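Local coordinates for glycosyl hydrolase family 2, TIM barrel domain protein (Parabacteroides merdae ATCC 43184, PDB 6DXU) that probably hydrolyses beta-glucuronides, as a glycoside hydrolase family 2 beta-glucuronidase of a human gut bacterium, at residues 35-40 / 68-73; 480-485 / 508-513; 603-608 / 791-796. All coordinates share one frame; numbering follows the deposited sequence.

Contact 1: 35-40 / 68-73; sequences NNWEYL and VTLPHC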
loop_
_atom_site.group_PDB
_atom_site.type_symbol
_atom_site.label_atom_id
_atom_site.label_comp_id
_atom_site.label_asym_id
_atom_site.label_seq_id
_atom_site.Cartn_x
_atom_site.Cartn_y
_atom_site.Cartn_z
ATOM N N ASN D 35 -34.358 5.285 -16.541
ATOM C CA ASN D 35 -34.550 4.397 -17.682
ATOM C C ASN D 35 -33.227 3.960 -18.318
ATOM O O ASN D 35 -32.191 4.600 -18.158
ATOM C CB ASN D 35 -35.417 5.087 -18.729
ATOM C CG ASN D 35 -36.811 5.361 -18.219
ATOM O OD1 ASN D 35 -37.478 4.459 -17.717
ATOM N ND2 ASN D 35 -37.254 6.601 -18.330
ATOM N N ASN D 36 -33.282 2.843 -19.054
ATOM C CA ASN D 36 -32.166 2.401 -19.910
ATOM C C ASN D 36 -30.950 1.978 -19.092
ATOM O O ASN D 36 -29.808 2.294 -19.439
ATOM C CB ASN D 36 -31.792 3.486 -20.925
ATOM C CG ASN D 36 -32.981 3.868 -21.796
ATOM O OD1 ASN D 36 -33.691 2.996 -22.301
ATOM N ND2 ASN D 36 -33.238 5.158 -21.926
ATOM N N TRP D 37 -31.199 1.262 -17.999
ATOM C CA TRP D 37 -30.146 0.656 -17.196
ATOM C C TRP D 37 -30.148 -0.854 -17.375
ATOM O O TRP D 37 -31.184 -1.456 -17.665
ATOM C CB TRP D 37 -30.326 0.989 -15.714
ATOM C CG TRP D 37 -29.977 2.413 -15.369
ATOM C CD1 TRP D 37 -30.813 3.489 -15.385
ATOM C CD2 TRP D 37 -28.707 2.895 -14.910
ATOM N NE1 TRP D 37 -30.138 4.620 -14.992
ATOM C CE2 TRP D 37 -28.844 4.282 -14.684
ATOM C CE3 TRP D 37 -27.464 2.293 -14.684
ATOM C CZ2 TRP D 37 -27.788 5.077 -14.231
ATOM C CZ3 TRP D 37 -26.409 3.083 -14.235
ATOM C CH2 TRP D 37 -26.576 4.456 -14.014
ATOM N N GLU D 38 -28.981 -1.459 -17.180
ATOM C CA GLU D 38 -28.863 -2.905 -17.073
ATOM C C GLU D 38 -28.148 -3.272 -15.784
ATOM O O GLU D 38 -27.263 -2.548 -15.314
ATOM C CB GLU D 38 -28.122 -3.479 -18.258
ATOM C CG GLU D 38 -28.851 -3.273 -19.572
ATOM C CD GLU D 38 -27.989 -3.676 -20.748
ATOM O OE1 GLU D 38 -28.179 -4.795 -21.265
ATOM O OE2 GLU D 38 -27.097 -2.885 -21.134
ATOM N N TYR D 39 -28.509 -4.432 -15.242
ATOM C CA TYR D 39 -28.040 -4.879 -13.940
ATOM C C TYR D 39 -27.407 -6.257 -14.077
ATOM O O TYR D 39 -27.962 -7.132 -14.754
ATOM C CB TYR D 39 -29.204 -4.946 -12.948
ATOM C CG TYR D 39 -28.943 -5.797 -11.722
ATOM C CD1 TYR D 39 -27.957 -5.450 -10.820
ATOM C CD2 TYR D 39 -29.703 -6.928 -11.454
ATOM C CE1 TYR D 39 -27.710 -6.220 -9.697
ATOM C CE2 TYR D 39 -29.472 -7.696 -10.324
ATOM C CZ TYR D 39 -28.466 -7.328 -9.449
ATOM O OH TYR D 39 -28.196 -8.069 -8.320
ATOM N N LEU D 40 -26.262 -6.454 -13.423
ATOM C CA LEU D 40 -25.614 -7.760 -13.363
ATOM C C LEU D 40 -25.398 -8.132 -11.899
ATOM O O LEU D 40 -24.689 -7.427 -11.173
ATOM C CB LEU D 40 -24.277 -7.762 -14.106
ATOM C CG LEU D 40 -23.545 -9.111 -14.041
ATOM C CD1 LEU D 40 -24.291 -10.136 -14.917
ATOM C CD2 LEU D 40 -22.126 -8.977 -14.514
ATOM N N VAL D 68 -33.249 -3.042 -16.291
ATOM C CA VAL D 68 -33.947 -2.593 -15.088
ATOM C C VAL D 68 -34.281 -1.110 -15.210
ATOM O O VAL D 68 -33.675 -0.369 -15.986
ATOM C CB VAL D 68 -33.119 -2.846 -13.799
ATOM C CG1 VAL D 68 -32.892 -4.332 -13.586
ATOM C CG2 VAL D 68 -31.787 -2.081 -13.820
ATOM N N THR D 69 -35.282 -0.690 -14.439
ATOM C CA THR D 69 -35.618 0.713 -14.227
ATOM C C THR D 69 -35.202 1.072 -12.809
ATOM O O THR D 69 -35.546 0.354 -11.870
ATOM C CB THR D 69 -37.132 0.948 -14.412
ATOM O OG1 THR D 69 -37.510 0.573 -15.741
ATOM C CG2 THR D 69 -37.498 2.412 -14.194
ATOM N N LEU D 70 -34.482 2.210 -12.640
ATOM C CA LEU D 70 -34.094 2.587 -11.286
ATOM C C LEU D 70 -35.223 3.368 -10.622
ATOM O O LEU D 70 -36.049 3.981 -11.305
ATOM C CB LEU D 70 -32.811 3.438 -11.308
ATOM C CG LEU D 70 -31.528 2.832 -11.875
ATOM C CD1 LEU D 70 -30.340 3.786 -11.604
ATOM C CD2 LEU D 70 -31.284 1.468 -11.276
ATOM N N PRO D 71 -35.310 3.356 -9.281
ATOM C CA PRO D 71 -34.425 2.687 -8.323
ATOM C C PRO D 71 -34.584 1.168 -8.338
ATOM O O PRO D 71 -35.622 0.641 -8.738
ATOM C CB PRO D 71 -34.849 3.273 -6.980
ATOM C CG PRO D 71 -36.288 3.619 -7.170
ATOM C CD PRO D 71 -36.410 4.073 -8.613
ATOM N N HIS D 72 -33.528 0.486 -7.920
ATOM C CA HIS D 72 -33.430 -0.959 -8.025
ATOM C C HIS D 72 -32.691 -1.494 -6.817
ATOM O O HIS D 72 -31.716 -0.885 -6.358
ATOM C CB HIS D 72 -32.676 -1.362 -9.293
ATOM C CG HIS D 72 -32.408 -2.836 -9.394
ATOM N ND1 HIS D 72 -31.231 -3.414 -8.971
ATOM C CD2 HIS D 72 -33.175 -3.844 -9.871
ATOM C CE1 HIS D 72 -31.277 -4.715 -9.203
ATOM N NE2 HIS D 72 -32.452 -5.004 -9.736
ATOM N N CYS D 73 -33.124 -2.659 -6.338
ATOM C CA CYS D 73 -32.485 -3.326 -5.211
ATOM C C CYS D 73 -32.145 -4.761 -5.599
ATOM O O CYS D 73 -32.975 -5.456 -6.209
ATOM C CB CYS D 73 -33.402 -3.289 -3.979
ATOM S SG CYS D 73 -32.692 -4.107 -2.542
#
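L70 drops its isobutyl end onto the indole of W37, with L70 CD1 over the five-membered ring, 3.5 Å from its centroid and 15° off the normal. L70 CG lies over the CG-CD1 side of the ring, 3.6 Å from W37 CD1, and methyl and methine together form the bump that rests on this flat face. V68, paired with W37 at the edge of the sheet, lends a bump to each neighbour: its CG2 rests against W37 CB, and its CG1 lies 3.8 Å from Y39 CB. Its amide gives a nearly straight 2.9 Å bond from V68 N to W37 O, the donor standing above the carbonyl plane. Farther on, H72 turns an edge to the face of Y39, planes at 50°, and H72 CE1 sits over the middle of the phenol ring, 3.5 Å from Y39 CD2. With CG anti to the backbone N (chi1 174°), the imidazole reaches across to that ring while its ND1 is hydrogen-bonded to Y93. A cis peptide before P71 turns the chain between L70 and H72, the two side chains that reach the rings. W37 also packs on Y93, T95, L164 and I166, and an alanine here would probably leave a gap beneath L70, whose methyl would lose its aromatic floor. The arrangement is that of an edge strand and its exit loop folding over an antiparallel sheet in the beta-sandwich sugar-binding domain of family 2 glycosidases.

Contact 2: 480-485 / 508-513; sequences YSPSIW and KHFLHV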
loop_
_atom_site.group_PDB
_atom_site.type_symbol
_atom_site.label_atom_id
_atom_site.label_comp_id
_atom_site.label_asym_id
_atom_site.label_seq_id
_atom_site.Cartn_x
_atom_site.Cartn_y
_atom_site.Cartn_z
ATOM N N TYR D 480 -32.973 8.913 26.331
ATOM C CA TYR D 480 -32.692 7.482 26.383
ATOM C C TYR D 480 -33.976 6.666 26.271
ATOM O O TYR D 480 -34.997 7.025 26.860
ATOM C CB TYR D 480 -31.968 7.105 27.678
ATOM C CG TYR D 480 -31.614 5.638 27.727
ATOM C CD1 TYR D 480 -30.525 5.149 27.012
ATOM C CD2 TYR D 480 -32.363 4.739 28.490
ATOM C CE1 TYR D 480 -30.200 3.799 27.036
ATOM C CE2 TYR D 480 -32.039 3.385 28.527
ATOM C CZ TYR D 480 -30.957 2.926 27.794
ATOM O OH TYR D 480 -30.615 1.592 27.809
ATOM N N SER D 481 -33.917 5.572 25.505
ATOM C CA SER D 481 -34.989 4.579 25.450
ATOM C C SER D 481 -34.501 3.227 25.942
ATOM O O SER D 481 -33.498 2.710 25.431
ATOM C CB SER D 481 -35.536 4.412 24.024
ATOM O OG SER D 481 -36.616 3.477 24.013
ATOM N N PRO D 482 -35.173 2.623 26.918
ATOM C CA PRO D 482 -34.899 1.223 27.245
ATOM C C PRO D 482 -35.652 0.290 26.309
ATOM O O PRO D 482 -36.318 0.747 25.374
ATOM C CB PRO D 482 -35.414 1.103 28.684
ATOM C CG PRO D 482 -36.633 2.007 28.657
ATOM C CD PRO D 482 -36.222 3.196 27.778
ATOM N N SER D 483 -35.574 -1.011 26.572
ATOM C CA SER D 483 -36.360 -2.011 25.866
ATOM C C SER D 483 -37.588 -2.347 26.707
ATOM O O SER D 483 -37.455 -2.851 27.827
ATOM C CB SER D 483 -35.524 -3.264 25.601
ATOM O OG SER D 483 -36.297 -4.268 24.974
ATOM N N ILE D 484 -38.774 -2.050 26.186
ATOM C CA ILE D 484 -40.033 -2.344 26.871
ATOM C C ILE D 484 -40.965 -2.973 25.846
ATOM O O ILE D 484 -41.579 -2.269 25.037
ATOM C CB ILE D 484 -40.676 -1.110 27.509
ATOM C CG1 ILE D 484 -39.725 -0.434 28.505
ATOM C CG2 ILE D 484 -41.974 -1.504 28.225
ATOM C CD1 ILE D 484 -40.273 0.922 28.985
ATOM N N TRP D 485 -41.075 -4.298 25.880
ATOM C CA TRP D 485 -41.950 -5.029 24.974
ATOM C C TRP D 485 -43.009 -5.791 25.765
ATOM O O TRP D 485 -43.103 -7.019 25.655
ATOM C CB TRP D 485 -41.117 -5.986 24.114
ATOM C CG TRP D 485 -40.395 -5.328 22.977
ATOM C CD1 TRP D 485 -39.120 -4.840 22.978
ATOM C CD2 TRP D 485 -40.908 -5.114 21.661
ATOM N NE1 TRP D 485 -38.816 -4.312 21.740
ATOM C CE2 TRP D 485 -39.896 -4.478 20.913
ATOM C CE3 TRP D 485 -42.129 -5.400 21.041
ATOM C CZ2 TRP D 485 -40.067 -4.125 19.575
ATOM C CZ3 TRP D 485 -42.297 -5.050 19.714
ATOM C CH2 TRP D 485 -41.276 -4.417 18.997
ATOM N N LYS D 508 -32.728 11.176 32.804
ATOM C CA LYS D 508 -33.244 12.541 32.833
ATOM C C LYS D 508 -34.393 12.719 31.848
ATOM O O LYS D 508 -35.427 13.312 32.192
ATOM C CB LYS D 508 -32.114 13.528 32.542
ATOM C CG LYS D 508 -32.484 14.977 32.695
ATOM C CD LYS D 508 -31.233 15.845 32.559
ATOM C CE LYS D 508 -31.580 17.316 32.623
ATOM N NZ LYS D 508 -30.443 18.200 32.251
ATOM N N HIS D 509 -34.240 12.205 30.622
ATOM C CA HIS D 509 -35.260 12.336 29.587
ATOM C C HIS D 509 -35.550 10.948 29.035
ATOM O O HIS D 509 -34.712 10.368 28.341
ATOM C CB HIS D 509 -34.802 13.278 28.472
ATOM C CG HIS D 509 -34.431 14.647 28.957
ATOM N ND1 HIS D 509 -35.290 15.423 29.706
ATOM C CD2 HIS D 509 -33.302 15.378 28.799
ATOM C CE1 HIS D 509 -34.705 16.573 29.991
ATOM N NE2 HIS D 509 -33.499 16.574 29.452
ATOM N N PHE D 510 -36.746 10.445 29.313
ATOM C CA PHE D 510 -37.172 9.109 28.921
ATOM C C PHE D 510 -38.077 9.249 27.708
ATOM O O PHE D 510 -38.982 10.093 27.694
ATOM C CB PHE D 510 -37.900 8.426 30.092
ATOM C CG PHE D 510 -38.723 7.202 29.724
ATOM C CD1 PHE D 510 -40.073 7.316 29.426
ATOM C CD2 PHE D 510 -38.160 5.935 29.760
ATOM C CE1 PHE D 510 -40.838 6.183 29.119
ATOM C CE2 PHE D 510 -38.908 4.806 29.465
ATOM C CZ PHE D 510 -40.250 4.927 29.145
ATOM N N LEU D 511 -37.823 8.434 26.684
ATOM C CA LEU D 511 -38.671 8.378 25.499
ATOM C C LEU D 511 -38.685 6.930 25.043
ATOM O O LEU D 511 -37.625 6.368 24.781
ATOM C CB LEU D 511 -38.140 9.296 24.390
ATOM C CG LEU D 511 -38.843 9.195 23.042
ATOM C CD1 LEU D 511 -40.329 9.371 23.229
ATOM C CD2 LEU D 511 -38.320 10.257 22.085
ATOM N N HIS D 512 -39.865 6.322 24.976
ATOM C CA HIS D 512 -39.977 4.878 24.784
ATOM C C HIS D 512 -40.113 4.579 23.290
ATOM O O HIS D 512 -41.167 4.814 22.705
ATOM C CB HIS D 512 -41.177 4.359 25.574
ATOM C CG HIS D 512 -41.506 2.917 25.331
ATOM N ND1 HIS D 512 -42.700 2.355 25.733
ATOM C CD2 HIS D 512 -40.796 1.920 24.749
ATOM C CE1 HIS D 512 -42.716 1.077 25.397
ATOM N NE2 HIS D 512 -41.566 0.784 24.808
ATOM N N VAL D 513 -39.069 4.054 22.655
ATOM C CA VAL D 513 -39.189 3.661 21.253
ATOM C C VAL D 513 -39.093 2.142 21.130
ATOM O O VAL D 513 -38.181 1.517 21.683
ATOM C CB VAL D 513 -38.171 4.368 20.341
ATOM C CG1 VAL D 513 -38.542 5.856 20.201
ATOM C CG2 VAL D 513 -36.749 4.179 20.833
HETATM O O HOH W 1 -38.426 -0.756 23.605
#
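Y480 holds the 508-513 segment through its own N-H and C=O, on either side of its CA. Its amide binds H509 O, Y480 N to H509 O 3.0 Å, with the donor nearly in line with the carbonyl, and its own carbonyl takes L511 N. Next comes the tightest point: with OG anti to the backbone N (chi1 -178°), S481 reaches V513, and S481 OG accepts a straight bond of 2.9 Å from V513 N. The same side chain is pressed against V513, S481 CB lying 3.4 Å from V513 CG2, closer than carbons normally approach. Nearby, F510 meets P482 almost at a right angle, the ring atom F510 CE2 3.6 Å from P482 CD, and helix 496-504 backs this patch through E503 and M504. I484 bridges two rings with one methyl: CD1 lies near the plane of F510, at its edge by CZ, and also squarely over the H512 imidazole, 4.2 Å above its centre. Packing is looser here, and polar links take over. H512 NE2 reaches a lone pair of I484 O in the carbonyl plane, but the 3.1 Å bond is bent to 138° at the hydrogen and NE2 has a second, weak partner in E514 O. Beyond it a water bridges the two segments, accepting from I484 N at 2.9 Å and lying within bonding distance of V513 O, which R468 also holds. No touching residue is exposed: the looser side is buried too and holds one bridging water. Two neighbouring inner strands, linked through helix 496-504 as a beta-alpha-beta unit, are what a TIM barrel wall is built from; here they close part of the barrel of the hydrolase domain.

Contact 3: 603-608 / 791-796; sequences DNPVPY and KVQAYN. With BCN (bicine), chain L.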
loop_
_atom_site.group_PDB
_atom_site.type_symbol
_atom_site.label_atom_id
_atom_site.label_comp_id
_atom_site.label_asym_id
_atom_site.label_seq_id
_atom_site.Cartn_x
_atom_site.Cartn_y
_atom_site.Cartn_z
ATOM N N ASP D 603 -38.549 -18.518 9.758
ATOM C CA ASP D 603 -39.680 -19.364 10.125
ATOM C C ASP D 603 -40.916 -18.583 10.548
ATOM O O ASP D 603 -41.838 -19.176 11.126
ATOM C CB ASP D 603 -39.273 -20.330 11.233
ATOM C CG ASP D 603 -38.240 -21.336 10.760
ATOM O OD1 ASP D 603 -38.378 -21.837 9.624
ATOM O OD2 ASP D 603 -37.274 -21.588 11.501
ATOM N N ASN D 604 -40.964 -17.276 10.290
ATOM C CA ASN D 604 -42.162 -16.512 10.594
ATOM C C ASN D 604 -43.305 -16.974 9.692
ATOM O O ASN D 604 -43.063 -17.560 8.634
ATOM C CB ASN D 604 -41.899 -15.018 10.406
ATOM C CG ASN D 604 -41.377 -14.365 11.667
ATOM O OD1 ASN D 604 -40.978 -15.061 12.601
ATOM N ND2 ASN D 604 -41.373 -13.024 11.705
ATOM N N PRO D 605 -44.560 -16.723 10.095
ATOM C CA PRO D 605 -45.711 -17.149 9.269
ATOM C C PRO D 605 -45.633 -16.694 7.826
ATOM O O PRO D 605 -45.949 -17.473 6.916
ATOM C CB PRO D 605 -46.908 -16.518 9.998
ATOM C CG PRO D 605 -46.478 -16.475 11.431
ATOM C CD PRO D 605 -44.985 -16.166 11.393
ATOM N N VAL D 606 -45.216 -15.453 7.587
ATOM C CA VAL D 606 -44.624 -15.062 6.313
ATOM C C VAL D 606 -43.100 -15.155 6.479
ATOM O O VAL D 606 -42.530 -14.364 7.245
ATOM C CB VAL D 606 -45.044 -13.656 5.879
ATOM C CG1 VAL D 606 -44.275 -13.252 4.622
ATOM C CG2 VAL D 606 -46.588 -13.601 5.632
ATOM N N PRO D 607 -42.439 -16.108 5.828
ATOM C CA PRO D 607 -40.989 -16.256 6.030
ATOM C C PRO D 607 -40.242 -14.958 5.748
ATOM O O PRO D 607 -40.544 -14.245 4.787
ATOM C CB PRO D 607 -40.603 -17.356 5.024
ATOM C CG PRO D 607 -41.861 -18.195 4.889
ATOM C CD PRO D 607 -43.010 -17.194 5.002
ATOM N N TYR D 608 -39.269 -14.651 6.616
ATOM C CA TYR D 608 -38.346 -13.522 6.433
ATOM C C TYR D 608 -39.045 -12.167 6.462
ATOM O O TYR D 608 -38.583 -11.203 5.835
ATOM C CB TYR D 608 -37.540 -13.667 5.140
ATOM C CG TYR D 608 -36.617 -14.857 5.138
ATOM C CD1 TYR D 608 -35.466 -14.871 5.911
ATOM C CD2 TYR D 608 -36.898 -15.970 4.348
ATOM C CE1 TYR D 608 -34.599 -15.963 5.897
ATOM C CE2 TYR D 608 -36.044 -17.068 4.326
ATOM C CZ TYR D 608 -34.903 -17.058 5.099
ATOM O OH TYR D 608 -34.062 -18.141 5.062
ATOM N N LYS D 791 -44.838 -19.779 0.035
ATOM C CA LYS D 791 -44.868 -20.607 1.237
ATOM C C LYS D 791 -45.370 -19.723 2.367
ATOM O O LYS D 791 -44.803 -18.653 2.610
ATOM C CB LYS D 791 -43.488 -21.183 1.563
ATOM C CG LYS D 791 -43.017 -22.229 0.550
ATOM C CD LYS D 791 -41.704 -22.899 0.973
ATOM C CE LYS D 791 -41.284 -23.930 -0.075
ATOM N NZ LYS D 791 -40.013 -24.591 0.269
ATOM N N VAL D 792 -46.454 -20.130 3.021
ATOM C CA VAL D 792 -47.122 -19.249 3.983
ATOM C C VAL D 792 -47.925 -20.111 4.947
ATOM O O VAL D 792 -48.522 -21.114 4.547
ATOM C CB VAL D 792 -48.010 -18.211 3.260
ATOM C CG1 VAL D 792 -49.230 -18.893 2.582
ATOM C CG2 VAL D 792 -48.470 -17.107 4.227
ATOM N N GLN D 793 -47.931 -19.725 6.219
ATOM C CA GLN D 793 -48.798 -20.388 7.186
ATOM C C GLN D 793 -50.241 -19.995 6.914
ATOM O O GLN D 793 -50.525 -18.862 6.520
ATOM C CB GLN D 793 -48.421 -20.005 8.623
ATOM C CG GLN D 793 -47.194 -20.704 9.182
ATOM C CD GLN D 793 -46.940 -20.317 10.631
ATOM O OE1 GLN D 793 -47.846 -19.843 11.310
ATOM N NE2 GLN D 793 -45.698 -20.486 11.103
ATOM N N ALA D 794 -51.155 -20.948 7.090
ATOM C CA ALA D 794 -52.564 -20.652 6.883
ATOM C C ALA D 794 -53.046 -19.613 7.893
ATOM O O ALA D 794 -52.530 -19.512 9.009
ATOM C CB ALA D 794 -53.403 -21.929 7.012
ATOM N N TYR D 795 -54.032 -18.830 7.487
ATOM C CA TYR D 795 -54.748 -17.943 8.399
ATOM C C TYR D 795 -56.172 -18.474 8.523
ATOM O O TYR D 795 -56.951 -18.403 7.569
ATOM C CB TYR D 795 -54.713 -16.488 7.936
ATOM C CG TYR D 795 -54.649 -16.269 6.441
ATOM C CD1 TYR D 795 -53.428 -16.325 5.738
ATOM C CD2 TYR D 795 -55.791 -15.971 5.737
ATOM C CE1 TYR D 795 -53.393 -16.100 4.353
ATOM C CE2 TYR D 795 -55.764 -15.752 4.391
ATOM C CZ TYR D 795 -54.572 -15.820 3.700
ATOM O OH TYR D 795 -54.551 -15.597 2.344
ATOM N N ASN D 796 -56.483 -19.037 9.692
ATOM C CA ASN D 796 -57.771 -19.681 9.954
ATOM C C ASN D 796 -58.094 -20.734 8.892
ATOM O O ASN D 796 -59.213 -20.824 8.369
ATOM C CB ASN D 796 -58.874 -18.636 10.081
ATOM C CG ASN D 796 -58.601 -17.668 11.222
ATOM O OD1 ASN D 796 -58.407 -16.478 11.007
ATOM N ND2 ASN D 796 -58.560 -18.192 12.441
HETATM N N1 BCN L . -45.207 -19.011 15.158
HETATM C C1 BCN L . -45.088 -20.267 15.875
HETATM C C2 BCN L . -45.553 -21.403 14.967
HETATM O O21 BCN L . -46.170 -21.132 13.905
HETATM O O22 BCN L . -45.323 -22.602 15.282
HETATM C C3 BCN L . -46.298 -18.248 15.756
HETATM C C4 BCN L . -47.661 -18.765 15.289
HETATM O O4 BCN L . -47.708 -18.796 13.887
HETATM C C5 BCN L . -43.971 -18.251 15.345
HETATM C C6 BCN L . -43.039 -18.438 14.148
HETATM O O6 BCN L . -43.799 -18.863 13.046
HETATM O O HOH W 2 -43.318 -21.188 9.602
#
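Q793 and P605 meet first through their backbones: Q793 N gives a straight 3.1 Å hydrogen bond to P605 O, its donor tilted a little from the carbonyl plane. This is the one hydrogen bond made directly between the two segments. Van der Waals contacts lie beside it, some of them carbon against oxygen. The side chain of Q793, extended beyond CG (chi2 -177°), runs obliquely across the proline, and P605 CG comes to 3.6 Å from Q793 OE1. V606 and V792 touch loosely through their CG2 methyls, while P607 sets its CD against K791 O at 3.3 Å. The loop 603-608 thus lies against 791-793, an outermost strand in an antiparallel sheet of the C-terminal beta domain. Loop 603-608 comes after the last barrel strand, and an Asn-Gln-Lys sequence follows the loop, consistent with the N-x-K motif that reads the glucuronate carboxylate in beta-glucuronidases. Polar contacts with bicine form the third group. D603 O accepts from the ligand hydroxyl O6 at 2.8 Å. Q793 NE2 makes two weak bonds, one to that hydroxyl and one of 2.9 Å from Q793 NE2 to the carboxylate oxygen BCN O21. A water takes a bond from NE2 and gives one to D603 O, joining loop and strand beside the ligand. R523 NH2 bonds Q793 OE1, which would limit rotation of the amide, and its NH1 bonds bicine.

How the contacts relate
The three contacts are separate patches in three parts of the chain: the N-terminal sugar-binding domain, the TIM barrel wall, and the seam between a post-barrel loop and the C-terminal beta domain. Contacts 1 and 2 lie on opposite sides of the chain's centre, 41 Å apart between centres. Contact 3 is 31 Å from each, centre to centre, and its nearest atoms come within about 12 Å of contact 1 and about 11 Å of contact 2. Of the three, contact 3 alone includes pocket residues for bicine. Contact 2 approaches the putative sugar site differently: W485 packs on K612, probably the lysine of the N-x-K motif that follows loop 603-608.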